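Local coordinates for endo-1,4-beta-xylanase (Bacteroides thetaiotaomicron VPI-5482, PDB 3KST), which is assigned to glycosyl hydrolase family 43 and probably hydrolyses glycosidic bonds in the breakdown of xylan, with a bound calcium ion, at residues I129-D137 and E190-Y201; S261-H269 and R278-A286. All coordinates share one frame; numbering follows the deposited sequence.

How the contacts relate
From the N terminus, the chain first runs through strand 129-135, and contact 1 closes when strand 190-197 comes to lie beside it. The 52 residues between its segments include the three strands that complete the sheet begun by 129-135. Contact 2 opens only afterwards and closes a short connection of eight residues in a beta hairpin. The two are therefore in series, neither nested nor crossed. Contact 1 ties one blade of the family's five-bladed propeller to the next; contact 2 pairs strands within a later blade. Their centres are about 17 Å apart, yet they touch: Leu195 CD1 packs 3.5 Å from Phe285 CE2, and Leu195 also meets the Trp262 ring.

Contact 1: I129-D137 and E190-Y201; sequences IDTSLFIDD and EGPSLLKKNGVY
Asp136 and Tyr201 meet through a hydrogen bond of 2.7 Å from Tyr201 OH to Asp136 OD2, received on the syn lone pair. The carboxylate sits at the ring edge, its plane turned 78° from that of the ring. Asp136 OD1 takes two donors from one face: Lys196 NZ, 3.0 Å from Asp136 OD1, and the Asp137 backbone N. The extended lysine also carries NZ to within 2.7 Å of Asp137 OD2, completing a salt-bridge network. An alanine in place of Asp136 is likely to deprive the Tyr201 hydroxyl of this acceptor and Lys196 of one of its two carboxylates.

Phe134, with CG anti to the backbone N (chi1 173°), reaches across so that Leu194 CD1 stands over its ring centre, 3.7 Å from the centroid. At the far end Gly191 N donates to Asp130 OD2 at 3.0 Å, on the anti side. This bond ties Asp130, predicted to orient the proton donor, to the residue that follows the predicted donor Glu190, whose carboxylate is held by Tyr215 and Asn152.

Waters span the middle: one bridges Asp130 O and Pro192 O, another joins Ser132 OG and Leu133 O to Leu194 N. Ser132 OG also bonds the calcium ligand Glu83. The strand axes run parallel within 1° and 6.3 Å apart, as the innermost strands of adjacent propeller blades, continued outward by 141-148 and 200-207.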
loop_
_atom_site.group_PDB
_atom_site.type_symbol
_atom_site.label_atom_id
_atom_site.label_comp_id
_atom_site.label_asym_id
_atom_site.label_seq_id
_atom_site.Cartn_x
_atom_site.Cartn_y
_atom_site.Cartn_z
ATOM N N ILE A 129 -10.606 4.913 -2.288
ATOM C CA ILE A 129 -9.769 3.732 -2.298
ATOM C C ILE A 129 -8.373 3.994 -1.725
ATOM O O ILE A 129 -8.010 5.140 -1.359
ATOM C CB ILE A 129 -9.629 3.196 -3.755
ATOM C CG1 ILE A 129 -9.011 4.262 -4.680
ATOM C CG2 ILE A 129 -10.985 2.688 -4.291
ATOM C CD1 ILE A 129 -8.757 3.782 -6.080
ATOM N N ASP A 130 -7.583 2.921 -1.644
ATOM C CA ASP A 130 -6.152 3.010 -1.313
ATOM C C ASP A 130 -5.798 3.563 0.093
ATOM O O ASP A 130 -4.863 4.337 0.274
ATOM C CB ASP A 130 -5.363 3.739 -2.431
ATOM C CG ASP A 130 -5.424 3.036 -3.758
ATOM O OD1 ASP A 130 -6.180 2.069 -3.894
ATOM O OD2 ASP A 130 -4.661 3.436 -4.661
ATOM N N THR A 131 -6.554 3.099 1.071
ATOM C CA THR A 131 -6.314 3.422 2.469
ATOM C C THR A 131 -4.858 3.152 2.907
ATOM O O THR A 131 -4.273 2.121 2.557
ATOM C CB THR A 131 -7.156 2.550 3.404
ATOM O OG1 THR A 131 -6.961 1.166 3.073
ATOM C CG2 THR A 131 -8.611 2.901 3.338
ATOM N N SER A 132 -4.295 4.078 3.665
ATOM C CA SER A 132 -3.010 3.863 4.327
ATOM C C SER A 132 -3.069 4.650 5.629
ATOM O O SER A 132 -3.342 5.853 5.585
ATOM C CB SER A 132 -1.819 4.318 3.497
ATOM O OG SER A 132 -0.628 3.869 4.124
ATOM N N LEU A 133 -2.871 3.941 6.750
ATOM C CA LEU A 133 -2.898 4.515 8.098
ATOM C C LEU A 133 -1.509 4.954 8.566
ATOM O O LEU A 133 -0.490 4.296 8.326
ATOM C CB LEU A 133 -3.445 3.497 9.115
ATOM C CG LEU A 133 -3.593 3.889 10.598
ATOM C CD1 LEU A 133 -4.695 4.958 10.817
ATOM C CD2 LEU A 133 -3.895 2.643 11.386
ATOM N N PHE A 134 -1.507 6.060 9.305
ATOM C CA PHE A 134 -0.323 6.582 9.972
ATOM C C PHE A 134 -0.702 7.084 11.366
ATOM O O PHE A 134 -1.598 7.908 11.497
ATOM C CB PHE A 134 0.264 7.730 9.197
ATOM C CG PHE A 134 1.402 8.410 9.924
ATOM C CD1 PHE A 134 2.584 7.724 10.166
ATOM C CD2 PHE A 134 1.257 9.722 10.402
ATOM C CE1 PHE A 134 3.645 8.339 10.865
ATOM C CE2 PHE A 134 2.293 10.354 11.094
ATOM C CZ PHE A 134 3.489 9.664 11.326
ATOM N N ILE A 135 -0.013 6.597 12.397
ATOM C CA ILE A 135 -0.257 7.023 13.787
ATOM C C ILE A 135 0.990 7.797 14.203
ATOM O O ILE A 135 2.064 7.226 14.300
ATOM C CB ILE A 135 -0.539 5.839 14.750
ATOM C CG1 ILE A 135 -1.815 5.111 14.312
ATOM C CG2 ILE A 135 -0.762 6.352 16.200
ATOM C CD1 ILE A 135 -2.091 3.786 15.082
ATOM N N ASP A 136 0.821 9.081 14.495
ATOM C CA ASP A 136 1.957 9.969 14.757
ATOM C C ASP A 136 2.506 9.753 16.179
ATOM O O ASP A 136 1.902 9.066 16.991
ATOM C CB ASP A 136 1.516 11.440 14.538
ATOM C CG ASP A 136 2.652 12.364 14.150
ATOM O OD1 ASP A 136 3.829 11.932 14.124
ATOM O OD2 ASP A 136 2.373 13.551 13.908
ATOM N N ASP A 137 3.661 10.355 16.448
ATOM C CA ASP A 137 4.313 10.333 17.769
ATOM C C ASP A 137 3.396 10.861 18.899
ATOM O O ASP A 137 3.518 10.426 20.045
ATOM C CB ASP A 137 5.630 11.092 17.687
ATOM C CG ASP A 137 6.611 10.447 16.715
ATOM O OD1 ASP A 137 6.668 9.197 16.635
ATOM O OD2 ASP A 137 7.307 11.181 16.013
ATOM N N GLU A 190 -2.181 8.133 -6.374
ATOM C CA GLU A 190 -2.814 7.093 -5.551
ATOM C C GLU A 190 -1.785 6.246 -4.823
ATOM O O GLU A 190 -0.579 6.557 -4.854
ATOM C CB GLU A 190 -3.710 6.206 -6.440
ATOM C CG GLU A 190 -2.957 5.357 -7.487
ATOM C CD GLU A 190 -3.877 4.521 -8.400
ATOM O OE1 GLU A 190 -5.097 4.798 -8.484
ATOM O OE2 GLU A 190 -3.353 3.583 -9.037
ATOM N N GLY A 191 -2.274 5.181 -4.169
ATOM C CA GLY A 191 -1.450 4.261 -3.412
ATOM C C GLY A 191 -0.532 4.955 -2.418
ATOM O O GLY A 191 0.666 4.707 -2.444
ATOM N N PRO A 192 -1.071 5.857 -1.568
ATOM C CA PRO A 192 -0.243 6.531 -0.568
ATOM C C PRO A 192 0.442 5.623 0.480
ATOM O O PRO A 192 -0.055 4.548 0.833
ATOM C CB PRO A 192 -1.258 7.462 0.137
ATOM C CG PRO A 192 -2.508 6.752 0.040
ATOM C CD PRO A 192 -2.500 6.154 -1.338
ATOM N N SER A 193 1.586 6.098 0.974
ATOM C CA SER A 193 2.354 5.500 2.081
ATOM C C SER A 193 2.988 6.650 2.862
ATOM O O SER A 193 3.562 7.557 2.250
ATOM C CB SER A 193 3.439 4.559 1.567
ATOM O OG SER A 193 2.879 3.519 0.776
ATOM N N LEU A 194 2.936 6.590 4.191
ATOM C CA LEU A 194 3.444 7.672 5.036
ATOM C C LEU A 194 4.550 7.148 5.934
ATOM O O LEU A 194 4.418 6.071 6.547
ATOM C CB LEU A 194 2.294 8.296 5.853
ATOM C CG LEU A 194 2.372 9.758 6.296
ATOM C CD1 LEU A 194 3.559 10.014 7.214
ATOM C CD2 LEU A 194 2.369 10.717 5.081
ATOM N N LEU A 195 5.646 7.894 5.974
ATOM C CA LEU A 195 6.749 7.647 6.922
ATOM C C LEU A 195 7.187 8.984 7.503
ATOM O O LEU A 195 7.166 10.012 6.803
ATOM C CB LEU A 195 7.922 6.994 6.235
ATOM C CG LEU A 195 7.800 5.547 5.806
ATOM C CD1 LEU A 195 9.106 5.184 5.186
ATOM C CD2 LEU A 195 7.492 4.643 6.979
ATOM N N LYS A 196 7.564 8.973 8.782
ATOM C CA LYS A 196 8.087 10.181 9.433
ATOM C C LYS A 196 9.531 9.893 9.818
ATOM O O LYS A 196 9.832 8.794 10.283
ATOM C CB LYS A 196 7.273 10.512 10.679
ATOM C CG LYS A 196 7.725 11.811 11.411
ATOM C CD LYS A 196 6.943 11.982 12.698
ATOM C CE LYS A 196 7.238 13.282 13.439
ATOM N NZ LYS A 196 6.399 13.405 14.709
ATOM N N LYS A 197 10.425 10.847 9.574
ATOM C CA LYS A 197 11.833 10.730 10.014
ATOM C C LYS A 197 12.420 12.104 10.279
ATOM O O LYS A 197 12.288 12.972 9.429
ATOM C CB LYS A 197 12.668 10.017 8.971
ATOM C CG LYS A 197 14.047 9.582 9.463
ATOM C CD LYS A 197 14.778 8.814 8.377
ATOM C CE LYS A 197 16.017 8.116 8.919
ATOM N NZ LYS A 197 16.713 7.368 7.839
ATOM N N ASN A 198 13.009 12.294 11.476
ATOM C CA ASN A 198 13.655 13.565 11.891
ATOM C C ASN A 198 12.764 14.815 11.683
ATOM O O ASN A 198 13.202 15.825 11.110
ATOM C CB ASN A 198 15.012 13.753 11.180
ATOM C CG ASN A 198 15.955 12.532 11.314
ATOM O OD1 ASN A 198 15.793 11.663 12.183
ATOM N ND2 ASN A 198 16.953 12.479 10.438
ATOM N N GLY A 199 11.492 14.680 12.067
ATOM C CA GLY A 199 10.514 15.758 11.997
ATOM C C GLY A 199 9.862 16.080 10.664
ATOM O O GLY A 199 9.070 17.007 10.601
ATOM N N VAL A 200 10.148 15.291 9.629
ATOM C CA VAL A 200 9.611 15.510 8.290
ATOM C C VAL A 200 8.718 14.331 7.948
ATOM O O VAL A 200 9.076 13.177 8.256
ATOM C CB VAL A 200 10.753 15.682 7.265
ATOM C CG1 VAL A 200 10.180 15.982 5.895
ATOM C CG2 VAL A 200 11.679 16.837 7.714
ATOM N N TYR A 201 7.549 14.634 7.382
ATOM C CA TYR A 201 6.559 13.621 6.963
ATOM C C TYR A 201 6.719 13.426 5.466
ATOM O O TYR A 201 6.664 14.411 4.712
ATOM C CB TYR A 201 5.140 14.088 7.275
ATOM C CG TYR A 201 4.925 14.303 8.759
ATOM C CD1 TYR A 201 5.209 15.539 9.353
ATOM C CD2 TYR A 201 4.452 13.276 9.575
ATOM C CE1 TYR A 201 5.024 15.748 10.735
ATOM C CE2 TYR A 201 4.262 13.474 10.951
ATOM C CZ TYR A 201 4.543 14.729 11.516
ATOM O OH TYR A 201 4.360 14.978 12.859
HETATM O O HOH W 1 -2.162 3.047 -0.331
HETATM O O HOH W 2 1.057 5.021 5.887
#

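Contact 2: S261-H269 and R278-A286; sequences SWKYIFHAH and RTSYIKDFA
Phe266 and Tyr281 form the tight middle of this antiparallel hairpin. Their backbones exchange two hydrogen bonds, the shorter, from Tyr281 N to Phe266 O, measuring 2.7 Å. Phe266 CG lies between its backbone N and carbonyl carbon (chi1 61°), which swings the ring back over the partner strand. There Tyr281 CB lies over one face, 4.2 Å from the ring centroid, and Lys283 CD approaches Phe266 CE1 at 3.6 Å. On the reverse side of the sheet the middle is apolar too, with Ile265 CG1 3.9 Å from Ile282 CG1. Tyr264 and Phe285 pack less closely, their rings inclined by 26° but slid until they barely overlap.

Toward Ser261 the pairing is looser and wet. Lys263 and Asp284 run side by side, their salt bridge weak at 3.3 Å between NZ and OD1, and two waters bridge the same atoms. Another water joins Trp262 N to Phe285 O where no direct bond is made.

At the opposite end Arg278 CD rests over one face of His267, 4.0 Å from the ring centroid. His267 ND1 is hydrogen-bonded to the backbone N of Asp26, the predicted proton acceptor, and Arg278 NH1 makes a long, weak ion pair with that residue's carboxylate. The chemistry thus changes along the hairpin, from a hydrated ion pair through an apolar core to polar groups that meet the predicted proton acceptor, consistent with a part in placing it.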
loop_
_atom_site.group_PDB
_atom_site.type_symbol
_atom_site.label_atom_id
_atom_site.label_comp_id
_atom_site.label_asym_id
_atom_site.label_seq_id
_atom_site.Cartn_x
_atom_site.Cartn_y
_atom_site.Cartn_z
ATOM N N SER A 261 17.495 -2.532 8.060
ATOM C CA SER A 261 17.525 -1.818 6.798
ATOM C C SER A 261 16.079 -1.775 6.303
ATOM O O SER A 261 15.213 -2.440 6.874
ATOM C CB SER A 261 18.430 -2.535 5.781
ATOM O OG SER A 261 17.860 -3.752 5.311
ATOM N N TRP A 262 15.830 -1.032 5.232
ATOM C CA TRP A 262 14.490 -0.929 4.657
ATOM C C TRP A 262 14.410 -1.423 3.219
ATOM O O TRP A 262 15.382 -1.438 2.467
ATOM C CB TRP A 262 13.963 0.507 4.727
ATOM C CG TRP A 262 13.659 1.010 6.091
ATOM C CD1 TRP A 262 14.555 1.367 7.052
ATOM C CD2 TRP A 262 12.358 1.279 6.638
ATOM N NE1 TRP A 262 13.899 1.819 8.178
ATOM C CE2 TRP A 262 12.552 1.775 7.953
ATOM C CE3 TRP A 262 11.051 1.145 6.153
ATOM C CZ2 TRP A 262 11.483 2.122 8.796
ATOM C CZ3 TRP A 262 9.972 1.496 7.002
ATOM C CH2 TRP A 262 10.207 1.982 8.302
ATOM N N LYS A 263 13.196 -1.806 2.852
ATOM C CA LYS A 263 12.909 -2.345 1.531
ATOM C C LYS A 263 11.607 -1.723 1.107
ATOM O O LYS A 263 10.861 -1.212 1.973
ATOM C CB LYS A 263 12.737 -3.852 1.627
ATOM C CG LYS A 263 14.028 -4.632 1.921
ATOM C CD LYS A 263 14.943 -4.704 0.728
ATOM C CE LYS A 263 15.963 -5.842 0.829
ATOM N NZ LYS A 263 16.942 -5.587 1.886
ATOM N N TYR A 264 11.347 -1.772 -0.194
ATOM C CA TYR A 264 10.102 -1.239 -0.778
ATOM C C TYR A 264 9.486 -2.326 -1.668
ATOM O O TYR A 264 10.112 -2.728 -2.667
ATOM C CB TYR A 264 10.398 0.050 -1.566
ATOM C CG TYR A 264 9.156 0.774 -2.008
ATOM C CD1 TYR A 264 8.495 1.642 -1.143
ATOM C CD2 TYR A 264 8.588 0.555 -3.276
ATOM C CE1 TYR A 264 7.315 2.300 -1.525
ATOM C CE2 TYR A 264 7.400 1.234 -3.668
ATOM C CZ TYR A 264 6.772 2.101 -2.785
ATOM O OH TYR A 264 5.601 2.763 -3.123
ATOM N N ILE A 265 8.304 -2.832 -1.290
ATOM C CA ILE A 265 7.618 -3.869 -2.077
ATOM C C ILE A 265 6.724 -3.143 -3.077
ATOM O O ILE A 265 6.136 -2.116 -2.735
ATOM C CB ILE A 265 6.838 -4.887 -1.187
ATOM C CG1 ILE A 265 6.327 -6.067 -2.013
ATOM C CG2 ILE A 265 5.700 -4.234 -0.399
ATOM C CD1 ILE A 265 5.737 -7.178 -1.110
ATOM N N PHE A 266 6.611 -3.667 -4.286
ATOM C CA PHE A 266 5.798 -3.041 -5.332
ATOM C C PHE A 266 5.408 -4.080 -6.375
ATOM O O PHE A 266 6.008 -5.142 -6.420
ATOM C CB PHE A 266 6.563 -1.889 -6.028
ATOM C CG PHE A 266 7.833 -2.328 -6.718
ATOM C CD1 PHE A 266 9.018 -2.442 -5.999
ATOM C CD2 PHE A 266 7.832 -2.677 -8.071
ATOM C CE1 PHE A 266 10.199 -2.881 -6.618
ATOM C CE2 PHE A 266 9.008 -3.107 -8.728
ATOM C CZ PHE A 266 10.207 -3.205 -7.987
ATOM N N HIS A 267 4.399 -3.755 -7.175
ATOM C CA HIS A 267 3.977 -4.616 -8.274
ATOM C C HIS A 267 4.535 -4.125 -9.606
ATOM O O HIS A 267 5.063 -3.011 -9.734
ATOM C CB HIS A 267 2.453 -4.800 -8.338
ATOM C CG HIS A 267 1.702 -3.609 -8.832
ATOM N ND1 HIS A 267 0.730 -2.990 -8.077
ATOM C CD2 HIS A 267 1.767 -2.919 -9.997
ATOM C CE1 HIS A 267 0.225 -1.978 -8.759
ATOM N NE2 HIS A 267 0.847 -1.906 -9.923
ATOM N N ALA A 268 4.382 -4.967 -10.614
ATOM C CA ALA A 268 4.729 -4.632 -11.985
ATOM C C ALA A 268 3.809 -5.443 -12.895
ATOM O O ALA A 268 3.185 -6.407 -12.444
ATOM C CB ALA A 268 6.169 -4.969 -12.239
ATOM N N HIS A 269 3.696 -5.044 -14.157
ATOM C CA HIS A 269 2.949 -5.837 -15.131
ATOM C C HIS A 269 3.532 -7.252 -15.243
ATOM O O HIS A 269 4.705 -7.488 -14.858
ATOM C CB HIS A 269 2.947 -5.195 -16.524
ATOM C CG HIS A 269 2.214 -3.896 -16.598
ATOM N ND1 HIS A 269 2.425 -2.976 -17.603
ATOM C CD2 HIS A 269 1.296 -3.343 -15.768
ATOM C CE1 HIS A 269 1.643 -1.928 -17.408
ATOM N NE2 HIS A 269 0.948 -2.123 -16.297
ATOM N N ARG A 278 -0.741 -8.859 -12.555
ATOM C CA ARG A 278 0.370 -8.165 -11.898
ATOM C C ARG A 278 0.920 -9.042 -10.749
ATOM O O ARG A 278 0.172 -9.813 -10.112
ATOM C CB ARG A 278 -0.054 -6.792 -11.392
ATOM C CG ARG A 278 -0.389 -5.807 -12.522
ATOM C CD ARG A 278 -1.071 -4.559 -11.996
ATOM N NE ARG A 278 -2.395 -4.923 -11.467
ATOM C CZ ARG A 278 -3.149 -4.177 -10.646
ATOM N NH1 ARG A 278 -2.742 -2.980 -10.212
ATOM N NH2 ARG A 278 -4.330 -4.658 -10.252
ATOM N N THR A 279 2.226 -8.931 -10.520
ATOM C CA THR A 279 2.945 -9.658 -9.469
ATOM C C THR A 279 3.884 -8.696 -8.770
ATOM O O THR A 279 4.164 -7.615 -9.291
ATOM C CB THR A 279 3.686 -10.896 -10.019
ATOM O OG1 THR A 279 4.919 -10.501 -10.638
ATOM C CG2 THR A 279 2.802 -11.680 -11.028
ATOM N N SER A 280 4.371 -9.082 -7.586
ATOM C CA SER A 280 5.142 -8.187 -6.741
ATOM C C SER A 280 6.609 -8.537 -6.595
ATOM O O SER A 280 6.998 -9.690 -6.755
ATOM C CB SER A 280 4.444 -8.020 -5.397
ATOM O OG SER A 280 3.263 -7.258 -5.590
ATOM N N TYR A 281 7.385 -7.496 -6.317
ATOM C CA TYR A 281 8.863 -7.487 -6.283
ATOM C C TYR A 281 9.342 -6.593 -5.138
ATOM O O TYR A 281 8.584 -5.776 -4.619
ATOM C CB TYR A 281 9.408 -6.943 -7.611
ATOM C CG TYR A 281 9.013 -7.779 -8.814
ATOM C CD1 TYR A 281 9.764 -8.890 -9.173
ATOM C CD2 TYR A 281 7.863 -7.486 -9.566
ATOM C CE1 TYR A 281 9.400 -9.684 -10.248
ATOM C CE2 TYR A 281 7.473 -8.265 -10.642
ATOM C CZ TYR A 281 8.259 -9.392 -10.975
ATOM O OH TYR A 281 7.901 -10.169 -12.042
ATOM N N ILE A 282 10.608 -6.741 -4.757
ATOM C CA ILE A 282 11.203 -5.969 -3.648
ATOM C C ILE A 282 12.558 -5.327 -4.018
ATOM O O ILE A 282 13.425 -5.985 -4.581
ATOM C CB ILE A 282 11.371 -6.839 -2.415
ATOM C CG1 ILE A 282 10.011 -7.330 -1.872
ATOM C CG2 ILE A 282 12.127 -6.078 -1.289
ATOM C CD1 ILE A 282 10.163 -8.388 -0.771
ATOM N N LYS A 283 12.716 -4.040 -3.685
ATOM C CA LYS A 283 13.961 -3.282 -3.884
ATOM C C LYS A 283 14.361 -2.698 -2.535
ATOM O O LYS A 283 13.626 -2.838 -1.552
ATOM C CB LYS A 283 13.763 -2.208 -4.969
ATOM C CG LYS A 283 13.837 -2.770 -6.397
ATOM C CD LYS A 283 13.536 -1.716 -7.503
ATOM C CE LYS A 283 14.694 -0.778 -7.805
ATOM N NZ LYS A 283 15.860 -1.381 -8.548
ATOM N N ASP A 284 15.534 -2.074 -2.476
ATOM C CA ASP A 284 15.977 -1.405 -1.272
ATOM C C ASP A 284 15.281 -0.052 -1.161
ATOM O O ASP A 284 14.827 0.500 -2.159
ATOM C CB ASP A 284 17.492 -1.248 -1.251
ATOM C CG ASP A 284 18.197 -2.581 -1.231
ATOM O OD1 ASP A 284 17.886 -3.391 -0.333
ATOM O OD2 ASP A 284 19.039 -2.810 -2.102
ATOM N N PHE A 285 15.174 0.426 0.074
ATOM C CA PHE A 285 14.529 1.691 0.406
ATOM C C PHE A 285 15.310 2.421 1.481
ATOM O O PHE A 285 15.726 1.811 2.456
ATOM C CB PHE A 285 13.135 1.431 0.975
ATOM C CG PHE A 285 12.361 2.678 1.249
ATOM C CD1 PHE A 285 11.802 3.383 0.205
ATOM C CD2 PHE A 285 12.226 3.168 2.544
ATOM C CE1 PHE A 285 11.074 4.556 0.448
ATOM C CE2 PHE A 285 11.507 4.319 2.807
ATOM C CZ PHE A 285 10.948 5.036 1.743
ATOM N N ALA A 286 15.450 3.731 1.340
ATOM C CA ALA A 286 16.101 4.510 2.403
ATOM C C ALA A 286 15.794 5.985 2.315
ATOM O O ALA A 286 15.457 6.484 1.254
ATOM C CB ALA A 286 17.613 4.283 2.414
HETATM O O HOH W 3 17.540 -3.091 2.482
HETATM O O HOH W 4 17.378 1.099 4.340
HETATM O O HOH W 5 19.593 -5.432 1.400
HETATM O O HOH W 6 5.490 -9.572 -13.150
#